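Long-range contacts in biotin transporter BioY (Lactococcus lactis subsp. cremoris, PDB 4DVE), which binds biotin within the membrane and probably serves as the substrate-binding S component of an energy-coupling factor (ECF) ABC transporter: residues A[18-22]-A[192-196]; A[52-57]-A[176-180]; A[112-117]-A[134-139]. All blocks are in the same frame, centred on the assembly; numbering follows the deposited sequence.

Contact 1: residues A[18-22]-A[192-196]; sequences KTLTY and GFELY
Thr19 and Tyr196 stand across a wide backbone gap, their CA atoms 9.1 Å apart, between helix 18-22 and a loop that tightens into a 3-10 turn at 194-196. At that separation the contact is made by side chains, most of them aromatic. Tyr22 and Phe193 form an offset stack, with ring centroids 4.7 Å apart and planes inclined by 30°. The overlap is partial: Phe193 lays CE2 over one face of the Tyr22 ring, toward its rim, at 3.6 Å from Tyr22 CD2. Tyr22 holds CG anti to its carbonyl carbon (chi1 -65°), which carries the ring off the helix and over to the loop. Gly192, entered through a cis peptide bond and with a positive phi that favours glycine, brings its O to 4.1 Å from Tyr22 CE2. Tyr196 crosses Tyr22 at about a right angle, its CE2 lying 4.2 Å from Tyr22 CD2. The polar element is a buried hydroxyl pair: Tyr196 OH is hydrogen-bonded to Thr19 OG1 at 2.7 Å, with OG1 at the edge of the tyrosine ring, close to its plane. Thr19 OG1 is also bonded to Gln15 O, one turn back in the same helix, so a single hydroxyl ties the tail to the helix backbone. The contact thereby joins the C-terminal segment that follows helix 170-189 to the N-terminal helix 13-33. Helix 52-80 packs against the same group, Leu62 touching both Tyr22 and Tyr196, and Tyr66 touching Thr19.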
loop_
_atom_site.group_PDB
_atom_site.type_symbol
_atom_site.label_atom_id
_atom_site.label_comp_id
_atom_site.label_asym_id
_atom_site.label_seq_id
_atom_site.Cartn_x
_atom_site.Cartn_y
_atom_site.Cartn_z
ATOM N N LYS A 18 -2.143 14.920 -16.505
ATOM C CA LYS A 18 -1.008 14.285 -15.813
ATOM C C LYS A 18 -1.417 13.467 -14.605
ATOM O O LYS A 18 -0.945 12.347 -14.420
ATOM C CB LYS A 18 0.019 15.319 -15.345
ATOM C CG LYS A 18 1.325 15.281 -16.120
ATOM C CD LYS A 18 1.557 16.513 -16.976
ATOM C CE LYS A 18 1.930 17.727 -16.134
ATOM N NZ LYS A 18 2.324 18.916 -16.958
ATOM N N THR A 19 -2.294 14.039 -13.791
ATOM C CA THR A 19 -2.780 13.405 -12.579
ATOM C C THR A 19 -3.597 12.134 -12.910
ATOM O O THR A 19 -3.418 11.100 -12.290
ATOM C CB THR A 19 -3.613 14.408 -11.740
ATOM O OG1 THR A 19 -2.821 15.576 -11.474
ATOM C CG2 THR A 19 -4.064 13.766 -10.406
ATOM N N LEU A 20 -4.438 12.215 -13.931
ATOM C CA LEU A 20 -5.150 11.054 -14.435
ATOM C C LEU A 20 -4.199 9.952 -14.893
ATOM O O LEU A 20 -4.345 8.788 -14.490
ATOM C CB LEU A 20 -6.081 11.459 -15.572
ATOM C CG LEU A 20 -6.847 10.311 -16.245
ATOM C CD1 LEU A 20 -7.792 9.671 -15.230
ATOM C CD2 LEU A 20 -7.612 10.771 -17.476
ATOM N N THR A 21 -3.216 10.331 -15.705
ATOM C CA THR A 21 -2.202 9.397 -16.212
ATOM C C THR A 21 -1.442 8.681 -15.098
ATOM O O THR A 21 -1.383 7.447 -15.072
ATOM C CB THR A 21 -1.206 10.132 -17.151
ATOM O OG1 THR A 21 -1.930 10.636 -18.266
ATOM C CG2 THR A 21 -0.070 9.207 -17.656
ATOM N N TYR A 22 -0.900 9.461 -14.167
ATOM C CA TYR A 22 -0.167 8.924 -13.011
ATOM C C TYR A 22 -1.021 8.070 -12.082
ATOM O O TYR A 22 -0.579 7.022 -11.588
ATOM C CB TYR A 22 0.412 10.069 -12.179
ATOM C CG TYR A 22 1.474 10.934 -12.833
ATOM C CD1 TYR A 22 2.262 10.477 -13.894
ATOM C CD2 TYR A 22 1.729 12.205 -12.324
ATOM C CE1 TYR A 22 3.262 11.288 -14.448
ATOM C CE2 TYR A 22 2.730 13.002 -12.836
ATOM C CZ TYR A 22 3.496 12.547 -13.897
ATOM O OH TYR A 22 4.467 13.395 -14.384
ATOM N N GLY A 192 8.112 17.376 -10.401
ATOM C CA GLY A 192 7.182 16.609 -11.266
ATOM C C GLY A 192 6.006 16.030 -10.439
ATOM O O GLY A 192 4.902 15.850 -10.936
ATOM N N PHE A 193 6.259 15.756 -9.167
ATOM C CA PHE A 193 5.225 15.268 -8.244
ATOM C C PHE A 193 4.968 16.265 -7.139
ATOM O O PHE A 193 4.178 16.023 -6.229
ATOM C CB PHE A 193 5.659 13.914 -7.718
ATOM C CG PHE A 193 5.608 12.862 -8.769
ATOM C CD1 PHE A 193 6.720 12.585 -9.550
ATOM C CD2 PHE A 193 4.427 12.225 -9.047
ATOM C CE1 PHE A 193 6.656 11.627 -10.545
ATOM C CE2 PHE A 193 4.351 11.268 -10.041
ATOM C CZ PHE A 193 5.470 10.973 -10.799
ATOM N N GLU A 194 5.625 17.411 -7.278
ATOM C CA GLU A 194 5.598 18.503 -6.326
ATOM C C GLU A 194 4.177 19.044 -6.107
ATOM O O GLU A 194 3.824 19.443 -4.987
ATOM C CB GLU A 194 6.571 19.584 -6.849
ATOM C CG GLU A 194 6.263 21.022 -6.520
ATOM C CD GLU A 194 5.069 21.605 -7.242
ATOM O OE1 GLU A 194 4.895 21.413 -8.467
ATOM O OE2 GLU A 194 4.290 22.293 -6.548
ATOM N N LEU A 195 3.361 19.023 -7.164
ATOM C CA LEU A 195 1.968 19.471 -7.110
ATOM C C LEU A 195 1.215 18.771 -5.961
ATOM O O LEU A 195 0.402 19.402 -5.280
ATOM C CB LEU A 195 1.249 19.161 -8.442
ATOM C CG LEU A 195 -0.219 19.578 -8.670
ATOM C CD1 LEU A 195 -0.413 21.074 -8.447
ATOM C CD2 LEU A 195 -0.740 19.163 -10.061
ATOM N N TYR A 196 1.488 17.478 -5.758
ATOM C CA TYR A 196 0.704 16.671 -4.808
ATOM C C TYR A 196 1.066 16.902 -3.342
ATOM O O TYR A 196 0.370 16.402 -2.456
ATOM C CB TYR A 196 0.773 15.173 -5.191
ATOM C CG TYR A 196 0.448 15.006 -6.657
ATOM C CD1 TYR A 196 -0.786 15.401 -7.166
ATOM C CD2 TYR A 196 1.427 14.616 -7.565
ATOM C CE1 TYR A 196 -1.050 15.352 -8.536
ATOM C CE2 TYR A 196 1.175 14.576 -8.936
ATOM C CZ TYR A 196 -0.068 14.928 -9.423
ATOM O OH TYR A 196 -0.313 14.876 -10.799
#

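Contact 2: residues A[52-57]-A[176-180]; sequences NMGIMM and KAILT. With BTN (biotin), chain D.
Lys176 and Asn52 make the polar part of this buried helix pair, where the segment axes approach to 9.3 Å at 41°. Lys176 NZ donates to Asn52 OD1 at 2.9 Å, in the carbonyl plane and on a lone pair (C=O...N angle 116°). The same NZ reaches the ureido oxygen O3 of biotin at 2.9 Å, a weak bond, and is further held by a salt bridge to Asp173 and by Ile49 O. Asn52 ND2 is bonded to Asp173 as well, which fixes the flip of the amide. With an alanine in place of Asn52 both amide bonds go, and the ammonium, though still paired with Asp173, would probably be less firmly fixed beside biotin. Within helix 176-180, Thr180 OG1 turns back to Lys176 O at 2.8 Å, above the carbonyl plane, on the face opposite Thr180 N. Asn52 and Lys176 belong to the biotin pocket of the helical S-component fold, and the pair joins helix 52-80 to helix 170-189. Apolar contacts come from selenomethionines replacing methionine. Met56 CE lies 3.8 Å from Lys176 CB, and Met53 CB packs on the same carbon at 3.9 Å, so both pack on the start of the lysine stem. Met56 SE rests 4.1 Å from Ala177 CB.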
loop_
_atom_site.group_PDB
_atom_site.type_symbol
_atom_site.label_atom_id
_atom_site.label_comp_id
_atom_site.label_asym_id
_atom_site.label_seq_id
_atom_site.Cartn_x
_atom_site.Cartn_y
_atom_site.Cartn_z
ATOM N N ASN A 52 1.496 -5.368 -1.745
ATOM C CA ASN A 52 1.469 -4.312 -0.761
ATOM C C ASN A 52 2.546 -3.233 -0.973
ATOM O O ASN A 52 2.389 -2.111 -0.509
ATOM C CB ASN A 52 1.460 -4.842 0.684
ATOM C CG ASN A 52 2.692 -5.628 1.034
ATOM O OD1 ASN A 52 3.172 -6.422 0.225
ATOM N ND2 ASN A 52 3.205 -5.432 2.264
HETATM N N MSE A 53 3.612 -3.537 -1.705
HETATM C CA MSE A 53 4.605 -2.506 -2.030
HETATM C C MSE A 53 3.994 -1.345 -2.831
HETATM O O MSE A 53 4.353 -0.155 -2.637
HETATM C CB MSE A 53 5.753 -3.150 -2.810
HETATM C CG MSE A 53 6.834 -2.108 -3.116
HETATM SE SE MSE A 53 8.427 -2.945 -3.937
HETATM C CE MSE A 53 7.637 -3.280 -5.704
ATOM N N GLY A 54 3.124 -1.672 -3.784
ATOM C CA GLY A 54 2.493 -0.640 -4.609
ATOM C C GLY A 54 1.602 0.279 -3.773
ATOM O O GLY A 54 1.469 1.474 -4.069
ATOM N N ILE A 55 0.962 -0.307 -2.766
ATOM C CA ILE A 55 0.150 0.421 -1.827
ATOM C C ILE A 55 1.016 1.430 -1.077
ATOM O O ILE A 55 0.594 2.551 -0.848
ATOM C CB ILE A 55 -0.535 -0.498 -0.783
ATOM C CG1 ILE A 55 -1.348 -1.616 -1.463
ATOM C CG2 ILE A 55 -1.424 0.336 0.146
ATOM C CD1 ILE A 55 -2.370 -1.122 -2.475
HETATM N N MSE A 56 2.234 1.025 -0.737
HETATM C CA MSE A 56 3.163 1.876 -0.007
HETATM C C MSE A 56 3.631 3.049 -0.823
HETATM O O MSE A 56 3.843 4.147 -0.276
HETATM C CB MSE A 56 4.423 1.102 0.398
HETATM C CG MSE A 56 4.142 0.062 1.442
HETATM SE SE MSE A 56 5.812 -0.881 1.930
HETATM C CE MSE A 56 5.038 -2.651 2.343
HETATM N N MSE A 57 3.841 2.830 -2.119
HETATM C CA MSE A 57 4.356 3.871 -3.013
HETATM C C MSE A 57 3.373 4.960 -3.393
HETATM O O MSE A 57 3.789 6.092 -3.698
HETATM C CB MSE A 57 4.785 3.215 -4.324
HETATM C CG MSE A 57 6.031 2.344 -4.169
HETATM SE SE MSE A 57 6.243 1.176 -5.755
HETATM C CE MSE A 57 6.233 2.629 -7.094
ATOM N N LYS A 176 10.444 -4.096 1.024
ATOM C CA LYS A 176 9.468 -3.353 0.200
ATOM C C LYS A 176 9.453 -1.883 0.553
ATOM O O LYS A 176 9.358 -1.057 -0.332
ATOM C CB LYS A 176 8.042 -3.905 0.316
ATOM C CG LYS A 176 7.861 -5.317 -0.252
ATOM C CD LYS A 176 6.554 -5.946 0.248
ATOM C CE LYS A 176 6.655 -7.438 0.498
ATOM N NZ LYS A 176 5.426 -7.975 1.135
ATOM N N ALA A 177 9.499 -1.564 1.844
ATOM C CA ALA A 177 9.483 -0.171 2.295
ATOM C C ALA A 177 10.762 0.572 1.847
ATOM O O ALA A 177 10.689 1.753 1.457
ATOM C CB ALA A 177 9.318 -0.088 3.816
ATOM N N ILE A 178 11.915 -0.116 1.912
ATOM C CA ILE A 178 13.194 0.459 1.505
ATOM C C ILE A 178 13.172 0.727 0.004
ATOM O O ILE A 178 13.607 1.802 -0.453
ATOM C CB ILE A 178 14.425 -0.465 1.754
ATOM C CG1 ILE A 178 14.682 -0.810 3.230
ATOM C CG2 ILE A 178 15.690 0.138 1.190
ATOM C CD1 ILE A 178 14.384 0.262 4.229
ATOM N N LEU A 179 12.720 -0.259 -0.766
ATOM C CA LEU A 179 12.646 -0.094 -2.225
ATOM C C LEU A 179 11.650 1.006 -2.583
ATOM O O LEU A 179 11.854 1.742 -3.562
ATOM C CB LEU A 179 12.244 -1.406 -2.918
ATOM C CG LEU A 179 13.332 -2.481 -2.969
ATOM C CD1 LEU A 179 12.746 -3.843 -3.356
ATOM C CD2 LEU A 179 14.428 -2.052 -3.945
ATOM N N THR A 180 10.560 1.087 -1.810
ATOM C CA THR A 180 9.579 2.172 -1.970
ATOM C C THR A 180 10.243 3.551 -1.866
ATOM O O THR A 180 10.082 4.393 -2.751
ATOM C CB THR A 180 8.410 2.064 -0.964
ATOM O OG1 THR A 180 7.577 0.936 -1.304
ATOM C CG2 THR A 180 7.559 3.355 -0.961
HETATM C C11 BTN D . -4.926 -10.671 -0.515
HETATM O O11 BTN D . -4.540 -10.611 -1.705
HETATM O O12 BTN D . -5.897 -11.380 -0.216
HETATM C C10 BTN D . -4.229 -9.861 0.594
HETATM C C9 BTN D . -2.966 -10.536 1.134
HETATM C C8 BTN D . -2.357 -9.705 2.287
HETATM C C7 BTN D . -0.941 -10.189 2.636
HETATM C C2 BTN D . -0.294 -9.372 3.741
HETATM S S1 BTN D . 0.048 -7.693 3.187
HETATM C C6 BTN D . 1.194 -7.451 4.526
HETATM C C5 BTN D . 1.905 -8.802 4.791
HETATM N N1 BTN D . 3.110 -8.912 4.011
HETATM C C3 BTN D . 3.051 -9.874 3.094
HETATM O O3 BTN D . 3.951 -10.173 2.309
HETATM N N2 BTN D . 1.849 -10.470 3.189
HETATM C C4 BTN D . 1.029 -9.931 4.245
#

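Contact 3: residues A[112-117]-A[134-139]; sequences LIGFFL and IVLLFG
Ile113 is a knob in a hole made by Ile134, Val135, Phe138 and Gly139, at the heart of an antiparallel helical hairpin: helices 100-119 and 128-155 follow each other in the chain, and the two segments run at 148° with axes 9.4 Å apart. The tightly interlocked part is this buried isoleucine, enclosed by its four neighbours. Its CG1 lies anti to the carbonyl carbon and chi2 is extended (178°), which together carry CD1 to 4.0 Å from Val135 CA, while CG1 itself rests 3.9 Å from Phe138 CB. Beside it, Leu117 CD2 meets Ile134 CD1 at 3.7 Å. The other side, with Leu112, Phe116 and Phe138, is partly exposed and largely aromatic. There the Phe116 and Phe138 rings are nearly parallel, at 10°, yet slid so far apart, with centroids 5.3 Å distant, that they hardly overlap, meeting instead where Phe116 CD2 comes to 3.4 Å from Phe138 CE2. The turn of the Phe138 ring is fixed by Leu112 CB, which makes a CH-pi contact over one face, by Leu137 CG over the opposite face, and by Ile134 CG2 at the edge. Helix 128-155 carries a wider pi-type turn at 136-139. Gly139 suits it, since a beta carbon on Gly139 would clash at 2.9 Å with Val135 O of its own helix. Across the contact, Ile113 CD1 lies 4.1 Å from Gly139 N.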
loop_
_atom_site.group_PDB
_atom_site.type_symbol
_atom_site.label_atom_id
_atom_site.label_comp_id
_atom_site.label_asym_id
_atom_site.label_seq_id
_atom_site.Cartn_x
_atom_site.Cartn_y
_atom_site.Cartn_z
ATOM N N LEU A 112 -2.369 8.202 5.052
ATOM C CA LEU A 112 -1.465 8.389 6.164
ATOM C C LEU A 112 -0.072 8.745 5.716
ATOM O O LEU A 112 0.511 9.690 6.234
ATOM C CB LEU A 112 -1.447 7.147 7.054
ATOM C CG LEU A 112 -2.780 6.914 7.762
ATOM C CD1 LEU A 112 -2.862 5.488 8.366
ATOM C CD2 LEU A 112 -3.002 7.972 8.843
ATOM N N ILE A 113 0.491 7.976 4.793
ATOM C CA ILE A 113 1.849 8.247 4.303
ATOM C C ILE A 113 1.917 9.653 3.658
ATOM O O ILE A 113 2.786 10.469 3.993
ATOM C CB ILE A 113 2.326 7.160 3.312
ATOM C CG1 ILE A 113 2.578 5.835 4.067
ATOM C CG2 ILE A 113 3.589 7.615 2.578
ATOM C CD1 ILE A 113 3.020 4.667 3.187
ATOM N N GLY A 114 0.973 9.937 2.768
ATOM C CA GLY A 114 0.929 11.223 2.055
ATOM C C GLY A 114 0.746 12.407 3.000
ATOM O O GLY A 114 1.399 13.459 2.850
ATOM N N PHE A 115 -0.152 12.240 3.962
ATOM C CA PHE A 115 -0.417 13.266 4.959
ATOM C C PHE A 115 0.823 13.648 5.793
ATOM O O PHE A 115 1.088 14.833 6.019
ATOM C CB PHE A 115 -1.524 12.816 5.919
ATOM C CG PHE A 115 -1.841 13.836 6.978
ATOM C CD1 PHE A 115 -2.756 14.852 6.730
ATOM C CD2 PHE A 115 -1.228 13.781 8.219
ATOM C CE1 PHE A 115 -3.035 15.814 7.706
ATOM C CE2 PHE A 115 -1.498 14.733 9.192
ATOM C CZ PHE A 115 -2.399 15.757 8.931
ATOM N N PHE A 116 1.560 12.649 6.279
ATOM C CA PHE A 116 2.730 12.940 7.092
ATOM C C PHE A 116 3.950 13.384 6.283
ATOM O O PHE A 116 4.764 14.195 6.786
ATOM C CB PHE A 116 3.036 11.796 8.060
ATOM C CG PHE A 116 2.081 11.740 9.213
ATOM C CD1 PHE A 116 2.147 12.709 10.229
ATOM C CD2 PHE A 116 1.062 10.812 9.252
ATOM C CE1 PHE A 116 1.252 12.691 11.284
ATOM C CE2 PHE A 116 0.162 10.785 10.299
ATOM C CZ PHE A 116 0.257 11.727 11.321
ATOM N N LEU A 117 4.085 12.889 5.048
ATOM C CA LEU A 117 5.156 13.359 4.165
ATOM C C LEU A 117 5.001 14.861 3.902
ATOM O O LEU A 117 5.980 15.610 3.933
ATOM C CB LEU A 117 5.169 12.634 2.813
ATOM C CG LEU A 117 5.608 11.170 2.834
ATOM C CD1 LEU A 117 5.586 10.625 1.396
ATOM C CD2 LEU A 117 6.959 10.966 3.530
ATOM N N ILE A 134 8.233 6.833 8.093
ATOM C CA ILE A 134 6.800 7.051 7.805
ATOM C C ILE A 134 6.216 5.881 7.004
ATOM O O ILE A 134 5.112 5.365 7.312
ATOM C CB ILE A 134 6.561 8.406 7.085
ATOM C CG1 ILE A 134 6.925 9.562 8.022
ATOM C CG2 ILE A 134 5.110 8.549 6.590
ATOM C CD1 ILE A 134 7.206 10.861 7.264
ATOM N N VAL A 135 6.957 5.422 6.003
ATOM C CA VAL A 135 6.496 4.299 5.202
ATOM C C VAL A 135 6.404 3.027 6.060
ATOM O O VAL A 135 5.426 2.296 5.986
ATOM C CB VAL A 135 7.363 4.079 3.934
ATOM C CG1 VAL A 135 6.994 2.754 3.250
ATOM C CG2 VAL A 135 7.200 5.265 2.966
ATOM N N LEU A 136 7.405 2.792 6.900
ATOM C CA LEU A 136 7.404 1.644 7.819
ATOM C C LEU A 136 6.190 1.709 8.755
ATOM O O LEU A 136 5.440 0.721 8.933
ATOM C CB LEU A 136 8.673 1.684 8.674
ATOM C CG LEU A 136 9.395 0.530 9.358
ATOM C CD1 LEU A 136 9.875 0.927 10.769
ATOM C CD2 LEU A 136 8.701 -0.817 9.323
ATOM N N LEU A 137 5.984 2.881 9.353
ATOM C CA LEU A 137 4.913 3.021 10.335
ATOM C C LEU A 137 3.543 2.716 9.728
ATOM O O LEU A 137 2.747 1.937 10.306
ATOM C CB LEU A 137 4.938 4.402 10.959
ATOM C CG LEU A 137 4.315 4.721 12.299
ATOM C CD1 LEU A 137 4.862 3.832 13.431
ATOM C CD2 LEU A 137 4.622 6.204 12.599
ATOM N N PHE A 138 3.275 3.293 8.568
ATOM C CA PHE A 138 1.931 3.204 8.000
ATOM C C PHE A 138 1.726 2.165 6.923
ATOM O O PHE A 138 0.619 1.642 6.792
ATOM C CB PHE A 138 1.461 4.556 7.552
ATOM C CG PHE A 138 1.430 5.564 8.662
ATOM C CD1 PHE A 138 0.598 5.386 9.744
ATOM C CD2 PHE A 138 2.229 6.691 8.619
ATOM C CE1 PHE A 138 0.555 6.318 10.766
ATOM C CE2 PHE A 138 2.204 7.618 9.644
ATOM C CZ PHE A 138 1.363 7.434 10.718
ATOM N N GLY A 139 2.771 1.853 6.166
ATOM C CA GLY A 139 2.690 0.825 5.151
ATOM C C GLY A 139 3.000 -0.573 5.666
ATOM O O GLY A 139 2.623 -1.537 5.044
#

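Overall arrangement
Contacts 2 and 3 form one continuous core, their centres 11 Å apart, whereas contact 1 lies about 18 Å from the chain centre and touches neither. Contacts 2 and 3 meet where Met56 O packs on Ile113 CD1 and Ala177 CB on Val135 CG1, so four helices share this interior. Along the chain, contact 3 is nested within contact 2, and both lie inside the loop closed by contact 1. Chemistry follows position: contact 2 buries a lysine, probably charged, that is met by Asn52, Asp173 and Ile49 O and more weakly by biotin, while contact 3 is wholly apolar across its segments. Contact 1, partly buried, combines ring stacking with a hydroxyl pair and joins the two chain ends.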